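Local coordinates for protein lipopolysaccharide heptosyltransferase 2 (Escherichia coli, PDB 1PSW) that transfers the second heptose unit from ADP-L-glycero-D-manno-heptose to the heptosyl-Kdo2-lipid A module during synthesis of the lipopolysaccharide core, at residues A[180-185]-A[259-264]; A[160-165]-A[255-260]. All coordinates share one frame; numbering follows the deposited sequence.

In the fold
The chain first builds a six-stranded parallel sheet from residues 2 to 121, one half of the GT-B fold; both contacts lie in the other half, which has a parallel sheet of its own. Contact 2 begins at residues 160-165, the run that leads into and starts helix 164-173, and closes a long loop when helix 252-260 returns to it. Contact 1 begins later, at 180-185 on strand 182-186, and closes with 259-264, slightly beyond the end of contact 2. The two loops are therefore staggered and cross, sharing I259 and A260. Helix 252-260 is tied to the linker at 160-162 by contact 2, while contact 1 joins the run leaving it to the central strand 182-186.

Contact 1: residues A[180-185]-A[259-264]; sequences RPMIGF and IAACKA
K263 and A264 are joined to strand 182-186 by two backbone hydrogen bonds. K263 N donates to M182 O at 2.7 Å, meeting the carbonyl nearly head-on (C=O...N 169°). Two residues along the strand, G184 N donates to A264 O at 3.0 Å with an N-H...O angle of 172°, in the plane of that carbonyl. A third link is indirect: a water accepts from M182 N and donates to A261 O, which gives the first amide of the strand a partner before direct pairing starts.

These bonds open the pairing of the two central strands of the C-terminal parallel sheet of this GT-B enzyme. The run from helix 252-260 into strand 264-268 is the second half of a beta-alpha-beta crossover that starts from strand 243-245 and passes over strands 215-218 and 182-186; G184 pairs further on with V266, and strand 215-218 takes the other edge of 182-186.

Apolar contacts differ on the two faces. M182, a selenomethionine here, bends at its last torsion (chi3 -66°), which brings CE over to A261; CE lies 3.4 Å from A261 CB, tighter than usual carbon packing. On this same face the absence of a side chain at G184 lets C262 SG pack against the backbone, 3.8 Å from G184 CA. On the opposite face I183 CD1 meets A264 CB at 4.0 Å, with helix 199-211 packed on I183 and helix 332-347 on A264. At the exposed margin K263 CG and CE both approach P181 CB, CG at 3.7 Å.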
loop_
_atom_site.group_PDB
_atom_site.type_symbol
_atom_site.label_atom_id
_atom_site.label_comp_id
_atom_site.label_asym_id
_atom_site.label_seq_id
_atom_site.Cartn_x
_atom_site.Cartn_y
_atom_site.Cartn_z
ATOM N N ARG A 180 -17.033 17.340 12.505
ATOM C CA ARG A 180 -17.721 16.447 11.576
ATOM C C ARG A 180 -16.851 15.252 11.195
ATOM O O ARG A 180 -15.632 15.379 11.052
ATOM C CB ARG A 180 -18.179 17.219 10.320
ATOM C CG ARG A 180 -19.526 17.918 10.532
ATOM C CD ARG A 180 -19.799 19.083 9.585
ATOM N NE ARG A 180 -19.882 18.683 8.190
ATOM C CZ ARG A 180 -20.820 19.094 7.337
ATOM N NH1 ARG A 180 -21.777 19.927 7.724
ATOM N NH2 ARG A 180 -20.802 18.667 6.083
ATOM N N PRO A 181 -17.469 14.063 11.065
ATOM C CA PRO A 181 -16.754 12.836 10.696
ATOM C C PRO A 181 -16.146 12.975 9.305
ATOM O O PRO A 181 -16.689 13.679 8.453
ATOM C CB PRO A 181 -17.841 11.761 10.773
ATOM C CG PRO A 181 -19.100 12.523 10.479
ATOM C CD PRO A 181 -18.899 13.783 11.287
HETATM N N MSE A 182 -15.031 12.293 9.075
HETATM C CA MSE A 182 -14.339 12.393 7.806
HETATM C C MSE A 182 -14.408 11.184 6.893
HETATM O O MSE A 182 -14.374 10.032 7.331
HETATM C CB MSE A 182 -12.859 12.695 8.040
HETATM C CG MSE A 182 -12.600 13.700 9.139
HETATM SE SE MSE A 182 -10.706 13.990 9.415
HETATM C CE MSE A 182 -10.209 12.272 10.059
ATOM N N ILE A 183 -14.483 11.472 5.603
ATOM C CA ILE A 183 -14.477 10.442 4.580
ATOM C C ILE A 183 -13.213 10.785 3.799
ATOM O O ILE A 183 -12.968 11.951 3.484
ATOM C CB ILE A 183 -15.698 10.547 3.654
ATOM C CG1 ILE A 183 -16.988 10.297 4.458
ATOM C CG2 ILE A 183 -15.552 9.551 2.507
ATOM C CD1 ILE A 183 -17.134 8.870 4.970
ATOM N N GLY A 184 -12.390 9.785 3.516
ATOM C CA GLY A 184 -11.179 10.053 2.771
ATOM C C GLY A 184 -11.279 9.585 1.328
ATOM O O GLY A 184 -11.864 8.542 1.056
ATOM N N PHE A 185 -10.733 10.377 0.404
ATOM C CA PHE A 185 -10.713 10.043 -1.026
ATOM C C PHE A 185 -9.251 9.895 -1.455
ATOM O O PHE A 185 -8.390 10.641 -1.000
ATOM C CB PHE A 185 -11.321 11.171 -1.888
ATOM C CG PHE A 185 -12.821 11.324 -1.786
ATOM C CD1 PHE A 185 -13.582 10.474 -0.999
ATOM C CD2 PHE A 185 -13.468 12.334 -2.505
ATOM C CE1 PHE A 185 -14.978 10.620 -0.916
ATOM C CE2 PHE A 185 -14.856 12.495 -2.433
ATOM C CZ PHE A 185 -15.611 11.633 -1.636
ATOM N N ILE A 259 -5.770 8.372 7.487
ATOM C CA ILE A 259 -6.649 7.394 6.875
ATOM C C ILE A 259 -7.344 6.604 7.996
ATOM O O ILE A 259 -8.550 6.347 7.940
ATOM C CB ILE A 259 -5.845 6.447 5.939
ATOM C CG1 ILE A 259 -5.481 7.210 4.660
ATOM C CG2 ILE A 259 -6.669 5.184 5.601
ATOM C CD1 ILE A 259 -4.521 6.479 3.736
ATOM N N ALA A 260 -6.590 6.250 9.030
ATOM C CA ALA A 260 -7.148 5.511 10.156
ATOM C C ALA A 260 -8.256 6.323 10.837
ATOM O O ALA A 260 -9.203 5.757 11.370
ATOM C CB ALA A 260 -6.036 5.195 11.164
ATOM N N ALA A 261 -8.137 7.651 10.812
ATOM C CA ALA A 261 -9.125 8.524 11.447
ATOM C C ALA A 261 -10.408 8.711 10.633
ATOM O O ALA A 261 -11.379 9.274 11.126
ATOM C CB ALA A 261 -8.497 9.879 11.752
ATOM N N CYS A 262 -10.407 8.252 9.385
ATOM C CA CYS A 262 -11.580 8.374 8.516
ATOM C C CYS A 262 -12.623 7.306 8.771
ATOM O O CYS A 262 -12.276 6.162 9.043
ATOM C CB CYS A 262 -11.184 8.265 7.046
ATOM S SG CYS A 262 -10.171 9.646 6.429
ATOM N N LYS A 263 -13.899 7.663 8.626
ATOM C CA LYS A 263 -14.986 6.702 8.822
ATOM C C LYS A 263 -15.036 5.694 7.674
ATOM O O LYS A 263 -15.505 4.565 7.845
ATOM C CB LYS A 263 -16.323 7.433 8.915
ATOM C CG LYS A 263 -16.408 8.433 10.057
ATOM C CD LYS A 263 -16.427 7.741 11.404
ATOM C CE LYS A 263 -16.504 8.754 12.531
ATOM N NZ LYS A 263 -16.697 8.080 13.842
ATOM N N ALA A 264 -14.569 6.123 6.504
ATOM C CA ALA A 264 -14.530 5.277 5.317
ATOM C C ALA A 264 -13.604 5.906 4.293
ATOM O O ALA A 264 -13.278 7.091 4.380
ATOM C CB ALA A 264 -15.924 5.108 4.720
HETATM O O HOH W 1 -13.836 10.582 11.145
#

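Contact 2: residues A[160-165]-A[255-260]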
loop_
_atom_site.group_PDB
_atom_site.type_symbol
_atom_site.label_atom_id
_atom_site.label_comp_id
_atom_site.label_asym_id
_atom_site.label_seq_id
_atom_site.Cartn_x
_atom_site.Cartn_y
_atom_site.Cartn_z
ATOM N N LEU A 160 -1.942 -2.684 10.193
ATOM C CA LEU A 160 -1.410 -1.481 10.822
ATOM C C LEU A 160 -2.320 -1.029 11.956
ATOM O O LEU A 160 -3.538 -1.161 11.870
ATOM C CB LEU A 160 -1.290 -0.353 9.791
ATOM C CG LEU A 160 -0.323 -0.554 8.617
ATOM C CD1 LEU A 160 -0.428 0.609 7.633
ATOM C CD2 LEU A 160 1.098 -0.683 9.144
ATOM N N GLN A 161 -1.726 -0.486 13.012
ATOM C CA GLN A 161 -2.483 -0.008 14.165
ATOM C C GLN A 161 -2.142 1.466 14.383
ATOM O O GLN A 161 -1.017 1.893 14.130
ATOM C CB GLN A 161 -2.114 -0.818 15.414
ATOM C CG GLN A 161 -2.310 -2.334 15.279
ATOM C CD GLN A 161 -3.768 -2.751 15.319
ATOM O OE1 GLN A 161 -4.468 -2.492 16.299
ATOM N NE2 GLN A 161 -4.235 -3.403 14.256
ATOM N N VAL A 162 -3.128 2.230 14.844
ATOM C CA VAL A 162 -2.978 3.660 15.109
ATOM C C VAL A 162 -3.761 4.015 16.377
ATOM O O VAL A 162 -4.928 3.643 16.514
ATOM C CB VAL A 162 -3.520 4.510 13.921
ATOM C CG1 VAL A 162 -3.530 5.986 14.292
ATOM C CG2 VAL A 162 -2.676 4.283 12.670
ATOM N N SER A 163 -3.137 4.739 17.301
ATOM C CA SER A 163 -3.810 5.110 18.549
ATOM C C SER A 163 -4.670 6.362 18.413
ATOM O O SER A 163 -4.502 7.146 17.478
ATOM C CB SER A 163 -2.776 5.349 19.643
ATOM O OG SER A 163 -2.016 6.513 19.366
ATOM N N GLU A 164 -5.576 6.563 19.366
ATOM C CA GLU A 164 -6.448 7.731 19.339
ATOM C C GLU A 164 -5.641 9.009 19.493
ATOM O O GLU A 164 -5.971 10.035 18.900
ATOM C CB GLU A 164 -7.499 7.642 20.447
ATOM C CG GLU A 164 -8.422 6.447 20.293
ATOM C CD GLU A 164 -9.021 6.356 18.899
ATOM O OE1 GLU A 164 -9.702 7.317 18.473
ATOM O OE2 GLU A 164 -8.796 5.327 18.221
ATOM N N GLY A 165 -4.584 8.938 20.297
ATOM C CA GLY A 165 -3.736 10.095 20.515
ATOM C C GLY A 165 -3.070 10.544 19.229
ATOM O O GLY A 165 -2.972 11.748 18.950
ATOM N N ALA A 255 -0.084 10.059 6.587
ATOM C CA ALA A 255 -1.185 9.588 5.757
ATOM C C ALA A 255 -1.847 8.376 6.409
ATOM O O ALA A 255 -3.073 8.270 6.437
ATOM C CB ALA A 255 -0.678 9.224 4.358
ATOM N N VAL A 256 -1.030 7.460 6.925
ATOM C CA VAL A 256 -1.538 6.258 7.587
ATOM C C VAL A 256 -2.446 6.641 8.752
ATOM O O VAL A 256 -3.539 6.107 8.909
ATOM C CB VAL A 256 -0.391 5.401 8.142
ATOM C CG1 VAL A 256 -0.944 4.362 9.096
ATOM C CG2 VAL A 256 0.353 4.718 6.983
ATOM N N ILE A 257 -1.974 7.573 9.573
ATOM C CA ILE A 257 -2.725 8.040 10.732
ATOM C C ILE A 257 -4.059 8.677 10.323
ATOM O O ILE A 257 -5.104 8.319 10.848
ATOM C CB ILE A 257 -1.887 9.065 11.552
ATOM C CG1 ILE A 257 -0.657 8.368 12.154
ATOM C CG2 ILE A 257 -2.752 9.681 12.648
ATOM C CD1 ILE A 257 0.431 9.318 12.638
ATOM N N LEU A 258 -4.015 9.595 9.362
ATOM C CA LEU A 258 -5.238 10.273 8.906
ATOM C C LEU A 258 -6.258 9.327 8.267
ATOM O O LEU A 258 -7.465 9.483 8.455
ATOM C CB LEU A 258 -4.886 11.406 7.938
ATOM C CG LEU A 258 -4.160 12.587 8.600
ATOM C CD1 LEU A 258 -3.690 13.589 7.552
ATOM C CD2 LEU A 258 -5.084 13.266 9.609
ATOM N N ILE A 259 -5.770 8.372 7.487
ATOM C CA ILE A 259 -6.649 7.394 6.875
ATOM C C ILE A 259 -7.344 6.604 7.996
ATOM O O ILE A 259 -8.550 6.347 7.940
ATOM C CB ILE A 259 -5.845 6.447 5.939
ATOM C CG1 ILE A 259 -5.481 7.210 4.660
ATOM C CG2 ILE A 259 -6.669 5.184 5.601
ATOM C CD1 ILE A 259 -4.521 6.479 3.736
ATOM N N ALA A 260 -6.590 6.250 9.030
ATOM C CA ALA A 260 -7.148 5.511 10.156
ATOM C C ALA A 260 -8.256 6.323 10.837
ATOM O O ALA A 260 -9.203 5.757 11.370
ATOM C CB ALA A 260 -6.036 5.195 11.164
#
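Helix 252-260, the helix of a beta-alpha-beta crossover in the C-terminal Rossmann-like domain, is met on its outer side by the extended linker that leads into helix 164-173. V162 carries most of the contact. Its CA-CB bond points at the helix, and the two methyls spread over a patch made by V256, I257 and A260, residues one turn apart or adjacent along the helix. A260 CB sits beneath the fork of the valine, 3.8 Å from V162 CG2 and equally close to V162 CB. The branches then diverge: V162 CG1, anti to its own backbone N (chi1 172°), reaches I257 CG2 at 4.1 Å, whereas V162 CG2 turns to V256 CG1 at 4.0 Å. The side chains of V162 and I257 cross at about a right angle.

L160, two residues earlier on the same side of the linker, extends the patch through one methyl: L160 CD1 touches V256 CG1 at 4.1 Å. V256 CG1 is thus shared by L160 and V162. The carbonyl of Q161 accepts a hydrogen bond from R47. The S163 side chain caps a backbone N of helix 164-173 and E166 OE1 accepts from S163 N, the reciprocal pattern of a capping box.

Helix 271-278 lies beside the same patch, with V275 against V256 and A278 backbone-bonded to L160. Between 160-165 and 255-260 the contact is purely apolar, methyl against methyl, while polar groups such as Q161 O and S163 N bond to other parts of the chain.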